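Local coordinates for protein heat-inducible transcription repressor hrcA homolog (Thermotoga maritima, PDB 1STZ) that probably represses class I heat shock genes, the grpE-dnaK-dnaJ and groELS operons, as a DNA-binding transcriptional regulator, at residues A[282-294]-A[304-318]. Sequence-based numbering, arbitrary orientation.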
ATOM      1  N   LYS A 282       1.203 -33.013  19.350  1.00 19.67           N
ATOM      2  CA  LYS A 282       0.601 -33.744  18.229  1.00 20.99           C
ATOM      3  C   LYS A 282      -0.630 -33.029  17.636  1.00 20.46           C
ATOM      4  O   LYS A 282      -0.857 -33.081  16.450  1.00 20.99           O
ATOM      5  CB  LYS A 282       0.191 -35.167  18.649  1.00 21.51           C
ATOM      6  CG  LYS A 282       1.337 -36.152  18.703  1.00 26.14           C
ATOM      7  CD  LYS A 282       1.958 -36.392  17.326  1.00 31.23           C
ATOM      8  CE  LYS A 282       2.705 -37.723  17.225  1.00 33.67           C
ATOM      9  NZ  LYS A 282       4.102 -37.651  17.757  1.00 36.84           N
ATOM     10  N   LYS A 283      -1.411 -32.364  18.468  1.00 20.32           N
ATOM     11  CA  LYS A 283      -2.614 -31.670  18.008  1.00 20.75           C
ATOM     12  C   LYS A 283      -2.318 -30.555  17.000  1.00 19.82           C
ATOM     13  O   LYS A 283      -3.194 -30.157  16.240  1.00 18.75           O
ATOM     14  CB  LYS A 283      -3.377 -31.099  19.211  1.00 21.19           C
ATOM     15  CG  LYS A 283      -4.113 -32.163  19.986  1.00 23.29           C
ATOM     16  CD  LYS A 283      -4.984 -31.545  21.094  1.00 26.40           C
ATOM     17  CE  LYS A 283      -5.962 -32.552  21.703  1.00 27.03           C
ATOM     18  NZ  LYS A 283      -5.903 -33.900  21.065  1.00 27.67           N
ATOM     19  N   LEU A 284      -1.077 -30.077  16.998  1.00 19.10           N
ATOM     20  CA  LEU A 284      -0.638 -29.021  16.109  1.00 18.79           C
ATOM     21  C   LEU A 284       0.294 -29.506  14.977  1.00 18.97           C
ATOM     22  O   LEU A 284       0.927 -28.696  14.305  1.00 18.02           O
ATOM     23  CB  LEU A 284       0.028 -27.922  16.941  1.00 18.76           C
ATOM     24  CG  LEU A 284      -0.799 -27.359  18.118  1.00 19.67           C
ATOM     25  CD1 LEU A 284       0.028 -26.465  18.994  1.00 20.49           C
ATOM     26  CD2 LEU A 284      -2.010 -26.588  17.595  1.00 20.78           C
ATOM     27  N   GLU A 285       0.292 -30.808  14.709  1.00 19.71           N
ATOM     28  CA  GLU A 285       1.191 -31.433  13.715  1.00 21.00           C
ATOM     29  C   GLU A 285       1.016 -30.940  12.292  1.00 19.57           C
ATOM     30  O   GLU A 285       1.933 -31.083  11.492  1.00 18.72           O
ATOM     31  CB  GLU A 285       1.006 -32.961  13.677  1.00 22.32           C
ATOM     32  CG  GLU A 285       1.934 -33.748  14.566  1.00 28.32           C
ATOM     33  CD  GLU A 285       1.972 -35.243  14.211  1.00 33.85           C
ATOM     34  OE1 GLU A 285       0.883 -35.875  14.113  1.00 38.06           O
ATOM     35  OE2 GLU A 285       3.092 -35.784  14.025  1.00 36.25           O
ATOM     36  N   LYS A 286      -0.157 -30.399  11.972  1.00 19.07           N
ATOM     37  CA  LYS A 286      -0.460 -29.867  10.629  1.00 19.59           C
ATOM     38  C   LYS A 286       0.111 -28.495  10.331  1.00 18.85           C
ATOM     39  O   LYS A 286       0.040 -28.045   9.186  1.00 18.84           O
ATOM     40  CB  LYS A 286      -1.965 -29.782  10.407  1.00 19.40           C
ATOM     41  CG  LYS A 286      -2.661 -31.111  10.580  1.00 22.43           C
ATOM     42  CD  LYS A 286      -2.522 -31.984   9.372  1.00 25.03           C
ATOM     43  CE  LYS A 286      -3.908 -32.265   8.794  1.00 28.75           C
ATOM     44  NZ  LYS A 286      -4.539 -31.049   8.248  1.00 29.04           N
ATOM     45  N   PHE A 287       0.668 -27.835  11.350  1.00 18.80           N
ATOM     46  CA  PHE A 287       1.133 -26.436  11.266  1.00 17.68           C
ATOM     47  C   PHE A 287       2.647 -26.311  11.168  1.00 18.35           C
ATOM     48  O   PHE A 287       3.378 -27.251  11.477  1.00 18.10           O
ATOM     49  CB  PHE A 287       0.690 -25.688  12.527  1.00 17.34           C
ATOM     50  CG  PHE A 287      -0.798 -25.537  12.645  1.00 16.53           C
ATOM     51  CD1 PHE A 287      -1.554 -26.451  13.380  1.00 16.24           C
ATOM     52  CD2 PHE A 287      -1.444 -24.494  12.026  1.00 13.83           C
ATOM     53  CE1 PHE A 287      -2.925 -26.320  13.488  1.00 15.87           C
ATOM     54  CE2 PHE A 287      -2.846 -24.361  12.126  1.00 14.05           C
ATOM     55  CZ  PHE A 287      -3.569 -25.254  12.861  1.00 16.79           C
ATOM     56  N   ALA A 288       3.080 -25.147  10.694  1.00 17.90           N
ATOM     57  CA  ALA A 288       4.405 -24.604  10.911  1.00 18.02           C
ATOM     58  C   ALA A 288       4.237 -23.263  11.663  1.00 18.33           C
ATOM     59  O   ALA A 288       3.250 -22.528  11.443  1.00 19.38           O
ATOM     60  CB  ALA A 288       5.086 -24.378   9.598  1.00 17.73           C
ATOM     61  N   VAL A 289       5.173 -22.956  12.555  1.00 18.13           N
ATOM     62  CA  VAL A 289       5.212 -21.654  13.231  1.00 18.55           C
ATOM     63  C   VAL A 289       6.540 -20.965  13.046  1.00 17.67           C
ATOM     64  O   VAL A 289       7.563 -21.530  13.372  1.00 17.56           O
ATOM     65  CB  VAL A 289       5.138 -21.753  14.767  1.00 19.14           C
ATOM     66  CG1 VAL A 289       4.432 -20.519  15.349  1.00 19.24           C
ATOM     67  CG2 VAL A 289       4.599 -23.038  15.225  1.00 21.90           C
ATOM     68  N   PHE A 290       6.520 -19.740  12.565  1.00 18.21           N
ATOM     69  CA  PHE A 290       7.668 -18.846  12.650  1.00 18.89           C
ATOM     70  C   PHE A 290       7.563 -18.057  13.936  1.00 18.28           C
ATOM     71  O   PHE A 290       6.502 -17.584  14.302  1.00 19.27           O
ATOM     72  CB  PHE A 290       7.718 -17.874  11.477  1.00 19.32           C
ATOM     73  CG  PHE A 290       8.272 -18.476  10.219  1.00 21.57           C
ATOM     74  CD1 PHE A 290       7.467 -19.164   9.368  1.00 23.40           C
ATOM     75  CD2 PHE A 290       9.613 -18.364   9.913  1.00 24.56           C
ATOM     76  CE1 PHE A 290       7.981 -19.738   8.202  1.00 23.84           C
ATOM     77  CE2 PHE A 290      10.124 -18.932   8.749  1.00 25.56           C
ATOM     78  CZ  PHE A 290       9.296 -19.603   7.896  1.00 24.06           C
ATOM     79  N   SER A 291       8.664 -17.935  14.635  1.00 18.22           N
ATOM     80  CA  SER A 291       8.687 -17.146  15.833  1.00 18.28           C
ATOM     81  C   SER A 291       9.965 -16.335  15.921  1.00 18.25           C
ATOM     82  O   SER A 291      10.990 -16.659  15.296  1.00 18.19           O
ATOM     83  CB  SER A 291       8.503 -18.042  17.051  1.00 18.86           C
ATOM     84  OG  SER A 291       9.610 -18.915  17.230  1.00 19.10           O
ATOM     85  N   GLY A 292       9.886 -15.262  16.692  1.00 18.05           N
ATOM     86  CA  GLY A 292      10.992 -14.343  16.896  1.00 18.14           C
ATOM     87  C   GLY A 292      10.558 -13.243  17.861  1.00 18.28           C
ATOM     88  O   GLY A 292       9.395 -13.166  18.238  1.00 18.62           O
ATOM     89  N   LYS A 293      11.482 -12.385  18.254  1.00 18.64           N
ATOM     90  CA  LYS A 293      11.165 -11.279  19.144  1.00 19.01           C
ATOM     91  C   LYS A 293      11.432  -9.954  18.467  1.00 19.04           C
ATOM     92  O   LYS A 293      12.280  -9.867  17.592  1.00 19.58           O
ATOM     93  CB  LYS A 293      11.994 -11.370  20.410  1.00 18.93           C
ATOM     94  CG  LYS A 293      11.863 -12.677  21.154  1.00 21.22           C
ATOM     95  CD  LYS A 293      12.458 -12.564  22.539  1.00 24.96           C
ATOM     96  CE  LYS A 293      12.514 -13.891  23.256  1.00 27.72           C
ATOM     97  NZ  LYS A 293      13.685 -14.676  22.813  1.00 31.57           N
ATOM     98  N   TYR A 294      10.697  -8.928  18.881  1.00 18.82           N
ATOM     99  CA  TYR A 294      11.010  -7.550  18.545  1.00 18.41           C
ATOM    100  C   TYR A 294      11.598  -6.885  19.793  1.00 18.70           C
ATOM    101  O   TYR A 294      11.266  -7.267  20.921  1.00 18.71           O
ATOM    102  CB  TYR A 294       9.785  -6.806  17.972  1.00 17.73           C
ATOM    103  CG  TYR A 294       8.634  -6.548  18.910  1.00 16.73           C
ATOM    104  CD1 TYR A 294       8.407  -5.283  19.444  1.00 16.25           C
ATOM    105  CD2 TYR A 294       7.724  -7.540  19.203  1.00 16.91           C
ATOM    106  CE1 TYR A 294       7.339  -5.049  20.304  1.00 17.15           C
ATOM    107  CE2 TYR A 294       6.654  -7.316  20.063  1.00 16.44           C
ATOM    108  CZ  TYR A 294       6.455  -6.079  20.600  1.00 16.88           C
ATOM    109  OH  TYR A 294       5.373  -5.880  21.447  1.00 17.58           O
ATOM    110  N   VAL A 304       6.663 -12.612  18.541  1.00 19.58           N
ATOM    111  CA  VAL A 304       5.743 -12.682  17.416  1.00 18.95           C
ATOM    112  C   VAL A 304       5.681 -14.118  16.905  1.00 19.01           C
ATOM    113  O   VAL A 304       6.707 -14.778  16.790  1.00 18.46           O
ATOM    114  CB  VAL A 304       6.218 -11.787  16.263  1.00 18.57           C
ATOM    115  CG1 VAL A 304       5.230 -11.805  15.105  1.00 17.25           C
ATOM    116  CG2 VAL A 304       6.439 -10.360  16.750  1.00 19.27           C
ATOM    117  N   TYR A 305       4.479 -14.578  16.590  1.00 19.57           N
ATOM    118  CA  TYR A 305       4.228 -15.925  16.088  1.00 20.01           C
ATOM    119  C   TYR A 305       3.391 -15.868  14.819  1.00 20.14           C
ATOM    120  O   TYR A 305       2.388 -15.169  14.777  1.00 20.75           O
ATOM    121  CB  TYR A 305       3.480 -16.753  17.123  1.00 20.51           C
ATOM    122  CG  TYR A 305       4.186 -16.843  18.446  1.00 19.49           C
ATOM    123  CD1 TYR A 305       4.012 -15.866  19.404  1.00 18.71           C
ATOM    124  CD2 TYR A 305       5.021 -17.912  18.739  1.00 19.31           C
ATOM    125  CE1 TYR A 305       4.657 -15.946  20.630  1.00 18.24           C
ATOM    126  CE2 TYR A 305       5.673 -17.994  19.947  1.00 17.64           C
ATOM    127  CZ  TYR A 305       5.485 -17.012  20.895  1.00 15.70           C
ATOM    128  OH  TYR A 305       6.112 -17.105  22.121  1.00 13.67           O
ATOM    129  N   LEU A 306       3.833 -16.590  13.790  1.00 19.87           N
ATOM    130  CA  LEU A 306       3.071 -16.820  12.563  1.00 19.71           C
ATOM    131  C   LEU A 306       2.772 -18.325  12.423  1.00 18.98           C
ATOM    132  O   LEU A 306       3.687 -19.142  12.267  1.00 18.81           O
ATOM    133  CB  LEU A 306       3.926 -16.402  11.372  1.00 19.55           C
ATOM    134  CG  LEU A 306       3.336 -16.058  10.005  1.00 21.38           C
ATOM    135  CD1 LEU A 306       4.153 -16.662   8.900  1.00 21.64           C
ATOM    136  CD2 LEU A 306       1.867 -16.340   9.829  1.00 22.31           C
ATOM    137  N   PHE A 307       1.508 -18.676  12.426  1.00 18.39           N
ATOM    138  CA  PHE A 307       1.071 -20.045  12.242  1.00 18.59           C
ATOM    139  C   PHE A 307       0.451 -20.169  10.865  1.00 18.77           C
ATOM    140  O   PHE A 307      -0.402 -19.380  10.500  1.00 18.69           O
ATOM    141  CB  PHE A 307       0.027 -20.432  13.289  1.00 17.99           C
ATOM    142  CG  PHE A 307       0.547 -20.459  14.685  1.00 18.98           C
ATOM    143  CD1 PHE A 307       0.423 -19.349  15.503  1.00 20.31           C
ATOM    144  CD2 PHE A 307       1.111 -21.612  15.202  1.00 18.38           C
ATOM    145  CE1 PHE A 307       0.888 -19.385  16.827  1.00 20.57           C
ATOM    146  CE2 PHE A 307       1.578 -21.644  16.490  1.00 21.34           C
ATOM    147  CZ  PHE A 307       1.468 -20.516  17.307  1.00 21.83           C
ATOM    148  N   THR A 308       0.884 -21.169  10.105  1.00 18.96           N
ATOM    149  CA  THR A 308       0.256 -21.519   8.840  1.00 18.68           C
ATOM    150  C   THR A 308       0.138 -23.009   8.786  1.00 18.12           C
ATOM    151  O   THR A 308       0.700 -23.707   9.614  1.00 18.18           O
ATOM    152  CB  THR A 308       1.137 -21.063   7.640  1.00 19.66           C
ATOM    153  OG1 THR A 308       2.438 -21.666   7.727  1.00 19.57           O
ATOM    154  CG2 THR A 308       1.416 -19.555   7.673  1.00 19.78           C
ATOM    155  N   SER A 309      -0.558 -23.517   7.788  1.00 17.49           N
ATOM    156  CA  SER A 309      -0.311 -24.884   7.366  1.00 17.53           C
ATOM    157  C   SER A 309       1.188 -25.086   7.087  1.00 17.29           C
ATOM    158  O   SER A 309       1.880 -24.168   6.626  1.00 17.28           O
ATOM    159  CB  SER A 309      -1.089 -25.211   6.107  1.00 17.50           C
ATOM    160  OG  SER A 309      -0.746 -26.506   5.664  1.00 17.58           O
ATOM    161  N   LYS A 310       1.683 -26.285   7.360  1.00 17.11           N
ATOM    162  CA  LYS A 310       3.064 -26.640   6.998  1.00 16.98           C
ATOM    163  C   LYS A 310       3.239 -26.819   5.500  1.00 17.09           C
ATOM    164  O   LYS A 310       4.367 -26.897   5.027  1.00 17.01           O
ATOM    165  CB  LYS A 310       3.554 -27.887   7.755  1.00 16.60           C
ATOM    166  CG  LYS A 310       2.847 -29.176   7.465  1.00 15.81           C
ATOM    167  CD  LYS A 310       3.442 -30.283   8.337  1.00 16.23           C
ATOM    168  CE  LYS A 310       2.633 -31.587   8.274  1.00 16.00           C
ATOM    169  NZ  LYS A 310       3.194 -32.571   9.246  1.00 14.84           N
ATOM    170  N   VAL A 311       2.121 -26.914   4.775  1.00 17.49           N
ATOM    171  CA  VAL A 311       2.104 -26.849   3.321  1.00 18.26           C
ATOM    172  C   VAL A 311       1.975 -25.389   2.921  1.00 18.14           C
ATOM    173  O   VAL A 311       0.880 -24.881   2.679  1.00 18.38           O
ATOM    174  CB  VAL A 311       0.958 -27.703   2.695  1.00 18.88           C
ATOM    175  CG1 VAL A 311       1.131 -27.790   1.186  1.00 20.04           C
ATOM    176  CG2 VAL A 311       0.909 -29.110   3.324  1.00 19.72           C
ATOM    177  N   THR A 312       3.106 -24.695   2.895  1.00 17.91           N
ATOM    178  CA  THR A 312       3.109 -23.248   2.715  1.00 17.99           C
ATOM    179  C   THR A 312       4.375 -22.791   2.017  1.00 18.73           C
ATOM    180  O   THR A 312       5.358 -23.539   1.921  1.00 20.32           O
ATOM    181  CB  THR A 312       2.951 -22.560   4.103  1.00 17.76           C
ATOM    182  OG1 THR A 312       2.834 -21.138   3.961  1.00 18.29           O
ATOM    183  CG2 THR A 312       4.197 -22.748   4.982  1.00 15.84           C
ATOM    184  N   LYS A 313       4.368 -21.564   1.540  1.00 19.22           N
ATOM    185  CA  LYS A 313       5.527 -21.001   0.858  1.00 19.81           C
ATOM    186  C   LYS A 313       6.545 -20.480   1.867  1.00 20.15           C
ATOM    187  O   LYS A 313       6.481 -19.313   2.253  1.00 20.47           O
ATOM    188  CB  LYS A 313       5.059 -19.878  -0.069  1.00 20.47           C
ATOM    189  CG  LYS A 313       4.142 -20.369  -1.204  1.00 22.31           C
ATOM    190  CD  LYS A 313       3.697 -19.223  -2.093  1.00 26.13           C
ATOM    191  CE  LYS A 313       3.280 -19.699  -3.493  1.00 28.60           C
ATOM    192  NZ  LYS A 313       2.889 -18.545  -4.365  1.00 29.83           N
ATOM    193  N   TYR A 314       7.474 -21.349   2.291  1.00 19.87           N
ATOM    194  CA  TYR A 314       8.396 -21.052   3.377  1.00 19.89           C
ATOM    195  C   TYR A 314       9.294 -19.832   3.120  1.00 20.67           C
ATOM    196  O   TYR A 314       9.529 -19.050   4.030  1.00 20.66           O
ATOM    197  CB  TYR A 314       9.256 -22.280   3.732  1.00 19.59           C
ATOM    198  CG  TYR A 314       8.471 -23.349   4.492  1.00 18.72           C
ATOM    199  CD1 TYR A 314       7.807 -24.376   3.817  1.00 17.09           C
ATOM    200  CD2 TYR A 314       8.388 -23.316   5.880  1.00 17.46           C
ATOM    201  CE1 TYR A 314       7.075 -25.352   4.519  1.00 17.37           C
ATOM    202  CE2 TYR A 314       7.675 -24.268   6.585  1.00 18.15           C
ATOM    203  CZ  TYR A 314       7.014 -25.276   5.903  1.00 18.28           C
ATOM    204  OH  TYR A 314       6.307 -26.180   6.639  1.00 19.40           O
ATOM    205  N   ASP A 315       9.775 -19.670   1.896  1.00 21.01           N
ATOM    206  CA  ASP A 315      10.694 -18.579   1.554  1.00 21.83           C
ATOM    207  C   ASP A 315       9.946 -17.256   1.664  1.00 20.62           C
ATOM    208  O   ASP A 315      10.446 -16.302   2.223  1.00 20.44           O
ATOM    209  CB  ASP A 315      11.232 -18.765   0.130  1.00 22.49           C
ATOM    210  CG  ASP A 315      12.547 -18.035  -0.130  1.00 27.31           C
ATOM    211  OD1 ASP A 315      12.869 -17.024   0.523  1.00 32.56           O
ATOM    212  OD2 ASP A 315      13.331 -18.405  -1.031  1.00 35.82           O
ATOM    213  N   ARG A 316       8.736 -17.212   1.139  1.00 20.16           N
ATOM    214  CA  ARG A 316       7.910 -16.006   1.248  1.00 19.63           C
ATOM    215  C   ARG A 316       7.659 -15.688   2.724  1.00 18.71           C
ATOM    216  O   ARG A 316       7.850 -14.553   3.147  1.00 18.28           O
ATOM    217  CB  ARG A 316       6.604 -16.167   0.460  1.00 19.47           C
ATOM    218  CG  ARG A 316       5.610 -15.015   0.575  1.00 20.45           C
ATOM    219  CD  ARG A 316       4.149 -15.413   0.350  1.00 22.37           C
ATOM    220  NE  ARG A 316       3.698 -16.463   1.269  1.00 23.99           N
ATOM    221  CZ  ARG A 316       2.563 -17.160   1.157  1.00 25.35           C
ATOM    222  NH1 ARG A 316       1.728 -16.945   0.157  1.00 27.08           N
ATOM    223  NH2 ARG A 316       2.269 -18.104   2.045  1.00 26.40           N
ATOM    224  N   ASN A 317       7.293 -16.697   3.505  1.00 18.22           N
ATOM    225  CA  ASN A 317       6.931 -16.483   4.907  1.00 18.34           C
ATOM    226  C   ASN A 317       8.110 -15.987   5.746  1.00 18.15           C
ATOM    227  O   ASN A 317       7.941 -15.127   6.615  1.00 17.58           O
ATOM    228  CB  ASN A 317       6.353 -17.751   5.548  1.00 18.25           C
ATOM    229  CG  ASN A 317       5.039 -18.178   4.938  1.00 17.51           C
ATOM    230  OD1 ASN A 317       4.459 -17.485   4.109  1.00 19.19           O
ATOM    231  ND2 ASN A 317       4.572 -19.345   5.335  1.00 19.09           N
ATOM    232  N   HIS A 318       9.284 -16.559   5.498  1.00 18.12           N
ATOM    233  CA  HIS A 318      10.518 -16.160   6.170  1.00 18.22           C
ATOM    234  C   HIS A 318      10.847 -14.720   5.851  1.00 17.90           C
ATOM    235  O   HIS A 318      11.153 -13.929   6.740  1.00 18.20           O
ATOM    236  CB  HIS A 318      11.714 -17.025   5.762  1.00 18.37           C
ATOM    237  CG  HIS A 318      12.978 -16.624   6.448  1.00 19.75           C
ATOM    238  ND1 HIS A 318      13.949 -15.868   5.833  1.00 20.49           N
ATOM    239  CD2 HIS A 318      13.410 -16.838   7.717  1.00 22.29           C
ATOM    240  CE1 HIS A 318      14.922 -15.628   6.693  1.00 21.33           C
ATOM    241  NE2 HIS A 318      14.625 -16.209   7.841  1.00 20.15           N
TER
HETATM  242  O   HOH W   1      -0.985 -29.040   6.843  1.00 25.67           O
HETATM  243  O   HOH W   2       4.637 -20.646   9.111  1.00 44.89           O
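Phe-290 drives its ring from the strand 287-294 against the first turn of the helix that follows strand 304-309. Its CG lies anti to the carbonyl carbon, which lets CE1 reach Asn-317 CB at 3.7 Å and CE2 meet His-318 CB, while Leu-306 runs alongside; ring and Asn-317 amide stand nearly perpendicular (83°). Beside it Ala-288 CB sits 3.7 Å from Tyr-314 OH, a hydroxyl fixed by donating to a lone pair of Lys-310 O. The two strands form an antiparallel hairpin, with paired backbone bonds at Ala-288/Thr-308, Phe-290/Leu-306 and Gly-292/Val-304. On the other face, Val-289 CG1 makes a CH-pi contact over the Phe-307 ring, 3.5 Å from its centroid. Against this buried packing, the Lys-286/Lys-310 end is partly open to solvent and polar: Lys-310 N donates a hydrogen bond to Lys-286 O, a water links that oxygen to Ser-309 OG, itself hydrogen-bonded to Thr-244 OG1, and the extended Lys-310 chain lets NZ donate to Glu-285 O at 3.0 Å. The same NZ salt-bridges Asp-81, and Lys-286 pairs with Asp-249. The hairpin lies inside a five-stranded antiparallel sheet, between strands 134-138 and 272-275, with helices 314-334 and 116-131 against the Val-304 and Leu-306 face.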